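Local atomic coordinates of endo-1,4-beta-xylanase (Bacteroides thetaiotaomicron VPI-5482, PDB entry 3KST), a protein that probably hydrolyses glycosidic bonds in xylan-type plant polysaccharides as a calcium-containing glycoside hydrolase of family 43. Residues W124-D130 with Y144-T149; D150-I154 with K187-P192. All coordinates share one frame. Numbering follows the deposited sequence.

Overall arrangement
The two contacts sit side by side, their centres about 10 Å apart, in the five-bladed beta-propeller of a family 43 glycoside hydrolase. Contact 1 lies within one blade, pairing the innermost strand 129-135 with strand 141-148; contact 2 joins strand 152-158 of that blade to strand 189-197, the innermost of the next. Both are partly buried and run from a more exposed, charged end (E126 with R147; D150 with K187) to a buried inner end. There OD2 of D130 accepts a hydrogen bond from N of G191 (3.0 Å) and packs against CB of E190 (3.4 Å). Contact 1 is antiparallel pairing with aromatic cover, contact 2 a single backbone bridge with a polar N152-E190 link and apolar packing by I154.

Contact 1: residues W124-D130 with Y144-T149; sequences WSEKSID and YFVRFT
Residues 124-130 lead, with a bend at S125, into an antiparallel pairing with strand 141-148, S128 opposite R147, I129 opposite V146 and D130 opposite F145. I129 and V146 form a hydrogen-bonded pair: V146 N to I129 O is 2.8 Å, and I129 N to V146 O 3.3 Å. I129 (chi1 p, chi2 t) brings CG1 to 3.7 Å from CB of V146 and 4.0 Å from CZ of F148, whose m rotamer brings the ring back alongside K127-I129 (CE2 of F148 3.8 Å from CB of K127). W124 (chi1 p) sets CZ2 3.7 Å from CE2 of F145 (also p), the rings meeting obliquely at 69°. NE1 of W124 donates to OG of S128 (2.9 Å), which in turn donates to O of E126 (2.9 Å), tying 124-128 together. E126, extended through chi1 and chi2 (both t), forms a salt bridge with R147 (m, t, p): OE2 to NE 2.8 Å and OE1 to NH2 3.0 Å. The edge of the W124 ring covers one guanidinium face, CH2 to NE 3.7 Å. A water spans the same end, 2.8 Å each from OE2 of E126, O of K127 and N of F148. At D130 (phi 63°, psi 43°) chi1 m leads the carboxylate to the amide of G191. This is the innermost hairpin of a family 43 propeller blade, delivering the predicted pKa-modulating aspartate to the active site.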
loop_
_atom_site.group_PDB
_atom_site.type_symbol
_atom_site.label_atom_id
_atom_site.label_comp_id
_atom_site.label_asym_id
_atom_site.label_seq_id
_atom_site.Cartn_x
_atom_site.Cartn_y
_atom_site.Cartn_z
ATOM N N TRP A 124 -2.271 9.269 -15.936
ATOM C CA TRP A 124 -1.581 9.255 -17.236
ATOM C C TRP A 124 -1.982 7.989 -18.019
ATOM O O TRP A 124 -2.592 7.067 -17.456
ATOM C CB TRP A 124 -0.062 9.419 -17.043
ATOM C CG TRP A 124 0.694 8.195 -16.592
ATOM C CD1 TRP A 124 0.282 7.230 -15.686
ATOM C CD2 TRP A 124 2.038 7.869 -16.926
ATOM N NE1 TRP A 124 1.260 6.300 -15.517
ATOM C CE2 TRP A 124 2.361 6.670 -16.252
ATOM C CE3 TRP A 124 2.992 8.446 -17.778
ATOM C CZ2 TRP A 124 3.620 6.047 -16.389
ATOM C CZ3 TRP A 124 4.238 7.831 -17.910
ATOM C CH2 TRP A 124 4.535 6.637 -17.223
ATOM N N SER A 125 -1.593 7.921 -19.290
ATOM C CA SER A 125 -2.038 6.839 -20.189
ATOM C C SER A 125 -1.336 5.494 -20.131
ATOM O O SER A 125 -1.940 4.489 -20.525
ATOM C CB SER A 125 -2.021 7.341 -21.639
ATOM O OG SER A 125 -0.709 7.662 -22.061
ATOM N N GLU A 126 -0.073 5.463 -19.692
ATOM C CA GLU A 126 0.676 4.192 -19.629
ATOM C C GLU A 126 0.181 3.318 -18.497
ATOM O O GLU A 126 -0.015 3.832 -17.394
ATOM C CB GLU A 126 2.174 4.406 -19.390
ATOM C CG GLU A 126 3.013 3.112 -19.532
ATOM C CD GLU A 126 4.512 3.347 -19.436
ATOM O OE1 GLU A 126 5.031 4.271 -20.112
ATOM O OE2 GLU A 126 5.204 2.620 -18.674
ATOM N N LYS A 127 0.072 2.016 -18.785
ATOM C CA LYS A 127 -0.307 1.002 -17.792
ATOM C C LYS A 127 0.617 1.105 -16.565
ATOM O O LYS A 127 1.837 1.232 -16.672
ATOM C CB LYS A 127 -0.257 -0.415 -18.348
ATOM C CG LYS A 127 -1.362 -0.811 -19.297
ATOM C CD LYS A 127 -1.280 -2.303 -19.624
ATOM C CE LYS A 127 -2.147 -2.678 -20.828
ATOM N NZ LYS A 127 -2.179 -4.142 -21.099
ATOM N N SER A 128 0.012 1.070 -15.382
ATOM C CA SER A 128 0.741 1.243 -14.146
ATOM C C SER A 128 -0.154 0.896 -12.990
ATOM O O SER A 128 -1.359 1.069 -13.084
ATOM C CB SER A 128 1.342 2.681 -13.988
ATOM O OG SER A 128 0.524 3.724 -14.543
ATOM N N ILE A 129 0.464 0.474 -11.892
ATOM C CA ILE A 129 -0.272 0.100 -10.703
ATOM C C ILE A 129 0.462 0.475 -9.413
ATOM O O ILE A 129 1.608 0.989 -9.427
ATOM C CB ILE A 129 -0.540 -1.436 -10.708
ATOM C CG1 ILE A 129 0.780 -2.227 -10.756
ATOM C CG2 ILE A 129 -1.486 -1.829 -11.864
ATOM C CD1 ILE A 129 0.603 -3.716 -10.667
ATOM N N ASP A 130 -0.206 0.217 -8.285
ATOM C CA ASP A 130 0.413 0.319 -6.954
ATOM C C ASP A 130 0.900 1.728 -6.521
ATOM O O ASP A 130 1.958 1.898 -5.924
ATOM C CB ASP A 130 1.517 -0.753 -6.766
ATOM C CG ASP A 130 1.003 -2.161 -6.862
ATOM O OD1 ASP A 130 -0.164 -2.354 -7.216
ATOM O OD2 ASP A 130 1.775 -3.084 -6.527
ATOM N N TYR A 144 4.940 7.193 -6.224
ATOM C CA TYR A 144 5.639 5.945 -6.484
ATOM C C TYR A 144 4.590 5.021 -7.090
ATOM O O TYR A 144 3.441 5.035 -6.667
ATOM C CB TYR A 144 6.249 5.366 -5.201
ATOM C CG TYR A 144 7.218 6.352 -4.614
ATOM C CD1 TYR A 144 6.763 7.407 -3.823
ATOM C CD2 TYR A 144 8.585 6.292 -4.916
ATOM C CE1 TYR A 144 7.639 8.387 -3.342
ATOM C CE2 TYR A 144 9.479 7.265 -4.415
ATOM C CZ TYR A 144 8.992 8.302 -3.627
ATOM O OH TYR A 144 9.825 9.270 -3.130
ATOM N N PHE A 145 4.986 4.273 -8.117
ATOM C CA PHE A 145 4.086 3.393 -8.852
ATOM C C PHE A 145 4.929 2.447 -9.681
ATOM O O PHE A 145 6.127 2.694 -9.854
ATOM C CB PHE A 145 3.125 4.213 -9.740
ATOM C CG PHE A 145 3.814 5.160 -10.674
ATOM C CD1 PHE A 145 4.141 6.460 -10.242
ATOM C CD2 PHE A 145 4.107 4.799 -11.989
ATOM C CE1 PHE A 145 4.775 7.350 -11.084
ATOM C CE2 PHE A 145 4.742 5.710 -12.842
ATOM C CZ PHE A 145 5.064 6.989 -12.375
ATOM N N VAL A 146 4.300 1.385 -10.166
ATOM C CA VAL A 146 4.945 0.340 -10.968
ATOM C C VAL A 146 4.711 0.563 -12.434
ATOM O O VAL A 146 3.561 0.791 -12.831
ATOM C CB VAL A 146 4.338 -1.061 -10.653
ATOM C CG1 VAL A 146 4.746 -2.139 -11.715
ATOM C CG2 VAL A 146 4.718 -1.502 -9.219
ATOM N N ARG A 147 5.782 0.543 -13.235
ATOM C CA ARG A 147 5.654 0.489 -14.693
ATOM C C ARG A 147 6.187 -0.889 -15.082
ATOM O O ARG A 147 7.096 -1.442 -14.426
ATOM C CB ARG A 147 6.463 1.554 -15.403
ATOM C CG ARG A 147 6.080 2.974 -15.038
ATOM C CD ARG A 147 7.057 3.968 -15.645
ATOM N NE ARG A 147 7.052 3.982 -17.103
ATOM C CZ ARG A 147 7.991 4.546 -17.879
ATOM N NH1 ARG A 147 9.058 5.142 -17.349
ATOM N NH2 ARG A 147 7.871 4.493 -19.199
ATOM N N PHE A 148 5.671 -1.400 -16.186
ATOM C CA PHE A 148 6.045 -2.719 -16.703
ATOM C C PHE A 148 7.172 -2.532 -17.720
ATOM O O PHE A 148 7.011 -2.769 -18.922
ATOM C CB PHE A 148 4.810 -3.408 -17.288
ATOM C CG PHE A 148 3.645 -3.384 -16.360
ATOM C CD1 PHE A 148 3.604 -4.239 -15.262
ATOM C CD2 PHE A 148 2.611 -2.480 -16.543
ATOM C CE1 PHE A 148 2.523 -4.202 -14.385
ATOM C CE2 PHE A 148 1.547 -2.435 -15.674
ATOM C CZ PHE A 148 1.491 -3.298 -14.593
ATOM N N THR A 149 8.324 -2.093 -17.218
ATOM C CA THR A 149 9.483 -1.758 -18.039
ATOM C C THR A 149 10.558 -2.830 -18.075
ATOM O O THR A 149 11.309 -2.897 -19.047
ATOM C CB THR A 149 10.109 -0.429 -17.588
ATOM O OG1 THR A 149 10.397 -0.460 -16.173
ATOM C CG2 THR A 149 9.144 0.733 -17.887
HETATM O O HOH W 1 4.065 0.132 -17.888
#

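Contact 2: residues D150-I154 with K187-P192; sequences DGNVI and KVAEGP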
loop_
_atom_site.group_PDB
_atom_site.type_symbol
_atom_site.label_atom_id
_atom_site.label_comp_id
_atom_site.label_asym_id
_atom_site.label_seq_id
_atom_site.Cartn_x
_atom_site.Cartn_y
_atom_site.Cartn_z
ATOM N N ASP A 150 10.648 -3.641 -17.022
ATOM C CA ASP A 150 11.647 -4.735 -16.955
ATOM C C ASP A 150 11.186 -5.587 -15.791
ATOM O O ASP A 150 11.780 -5.587 -14.692
ATOM C CB ASP A 150 13.047 -4.180 -16.726
ATOM C CG ASP A 150 14.132 -5.242 -16.843
ATOM O OD1 ASP A 150 13.833 -6.433 -17.098
ATOM O OD2 ASP A 150 15.307 -4.843 -16.737
ATOM N N GLY A 151 10.106 -6.294 -16.087
ATOM C CA GLY A 151 9.261 -6.901 -15.094
ATOM C C GLY A 151 8.455 -5.752 -14.515
ATOM O O GLY A 151 8.362 -4.626 -15.107
ATOM N N ASN A 152 7.857 -5.985 -13.349
ATOM C CA ASN A 152 7.250 -4.899 -12.601
ATOM C C ASN A 152 8.390 -4.134 -11.933
ATOM O O ASN A 152 9.125 -4.721 -11.129
ATOM C CB ASN A 152 6.302 -5.402 -11.510
ATOM C CG ASN A 152 5.039 -6.046 -12.040
ATOM O OD1 ASN A 152 4.900 -6.401 -13.220
ATOM N ND2 ASN A 152 4.077 -6.194 -11.137
ATOM N N VAL A 153 8.532 -2.849 -12.285
ATOM C CA VAL A 153 9.566 -1.945 -11.733
ATOM C C VAL A 153 8.928 -0.735 -11.074
ATOM O O VAL A 153 8.007 -0.122 -11.624
ATOM C CB VAL A 153 10.534 -1.512 -12.851
ATOM C CG1 VAL A 153 11.636 -0.566 -12.321
ATOM C CG2 VAL A 153 11.148 -2.741 -13.458
ATOM N N ILE A 154 9.408 -0.403 -9.879
ATOM C CA ILE A 154 8.950 0.750 -9.144
ATOM C C ILE A 154 9.643 2.018 -9.667
ATOM O O ILE A 154 10.874 2.117 -9.673
ATOM C CB ILE A 154 9.180 0.608 -7.624
ATOM C CG1 ILE A 154 8.379 -0.602 -7.117
ATOM C CG2 ILE A 154 8.734 1.916 -6.905
ATOM C CD1 ILE A 154 8.590 -0.948 -5.627
ATOM N N LYS A 187 9.531 -11.539 -12.384
ATOM C CA LYS A 187 10.470 -10.427 -12.161
ATOM C C LYS A 187 9.559 -9.287 -11.715
ATOM O O LYS A 187 8.969 -8.598 -12.542
ATOM C CB LYS A 187 11.233 -10.119 -13.444
ATOM C CG LYS A 187 12.317 -9.106 -13.236
ATOM C CD LYS A 187 13.144 -8.855 -14.485
ATOM C CE LYS A 187 14.287 -7.919 -14.174
ATOM N NZ LYS A 187 15.283 -7.750 -15.256
ATOM N N VAL A 188 9.430 -9.129 -10.393
ATOM C CA VAL A 188 8.456 -8.217 -9.788
ATOM C C VAL A 188 8.970 -7.478 -8.558
ATOM O O VAL A 188 9.426 -8.127 -7.627
ATOM C CB VAL A 188 7.186 -9.023 -9.325
ATOM C CG1 VAL A 188 6.167 -8.126 -8.551
ATOM C CG2 VAL A 188 6.500 -9.721 -10.513
ATOM N N ALA A 189 8.921 -6.147 -8.596
ATOM C CA ALA A 189 9.198 -5.254 -7.473
ATOM C C ALA A 189 7.949 -4.354 -7.525
ATOM O O ALA A 189 7.598 -3.811 -8.596
ATOM C CB ALA A 189 10.453 -4.463 -7.696
ATOM N N GLU A 190 7.232 -4.247 -6.419
ATOM C CA GLU A 190 5.939 -3.546 -6.418
ATOM C C GLU A 190 5.501 -3.173 -5.012
ATOM O O GLU A 190 6.272 -3.342 -4.048
ATOM C CB GLU A 190 4.873 -4.429 -7.099
ATOM C CG GLU A 190 4.521 -5.729 -6.343
ATOM C CD GLU A 190 3.494 -6.621 -7.070
ATOM O OE1 GLU A 190 3.266 -6.449 -8.291
ATOM O OE2 GLU A 190 2.924 -7.504 -6.394
ATOM N N GLY A 191 4.263 -2.664 -4.911
ATOM C CA GLY A 191 3.673 -2.245 -3.656
ATOM C C GLY A 191 4.562 -1.301 -2.860
ATOM O O GLY A 191 4.820 -1.571 -1.695
ATOM N N PRO A 192 5.070 -0.217 -3.488
ATOM C CA PRO A 192 5.903 0.744 -2.764
ATOM C C PRO A 192 5.235 1.472 -1.574
ATOM O O PRO A 192 4.019 1.688 -1.544
ATOM C CB PRO A 192 6.262 1.772 -3.863
ATOM C CG PRO A 192 5.126 1.748 -4.749
ATOM C CD PRO A 192 4.740 0.298 -4.833
#
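Neighbouring propeller blades meet here: strand 152-158 belongs to one blade and strand 189-197 is the innermost strand of the next, and the short segments cross at 46° with their axes 5.1 Å apart at closest approach. Such a splay allows one backbone bridge, between N152 and V188, before the strands diverge; CA-CA separations grow from 4.5 Å at this pair to 5.9 Å between I154 and E190. N152 is central. Its N donates to O of K187 (3.0 Å) and its O accepts from N of A189 (2.9 Å), while its side chain, in the m rotamer, points across the gap so that ND2 reaches OE1 of E190 at 3.0 Å. E190 is the predicted proton donor, and its other carboxylate oxygen is bonded to Y215, so both oxygens have a neutral hydrogen-bond partner, consistent with a fixed orientation of the acid. I154 buries about as much surface, but by apolar packing in the widening gap: CG1 lies 4.4 Å from CB of A189 and CG2 3.9 Å from CB of P192. Its CD1 also touches the backbone, 3.7 Å from N of E190. At the more exposed end K187 stretches out with all four chi angles t, along the turn at D150 and G151, to a salt bridge with D150, NZ to OD1 2.7 Å; the second oxygen of D150 is held by K176. G151, at positive phi, lies against the K187 carbonyl, where a CB would clash with the oxygen; its CA makes a CA-H...O contact, 3.1 Å from O of K187.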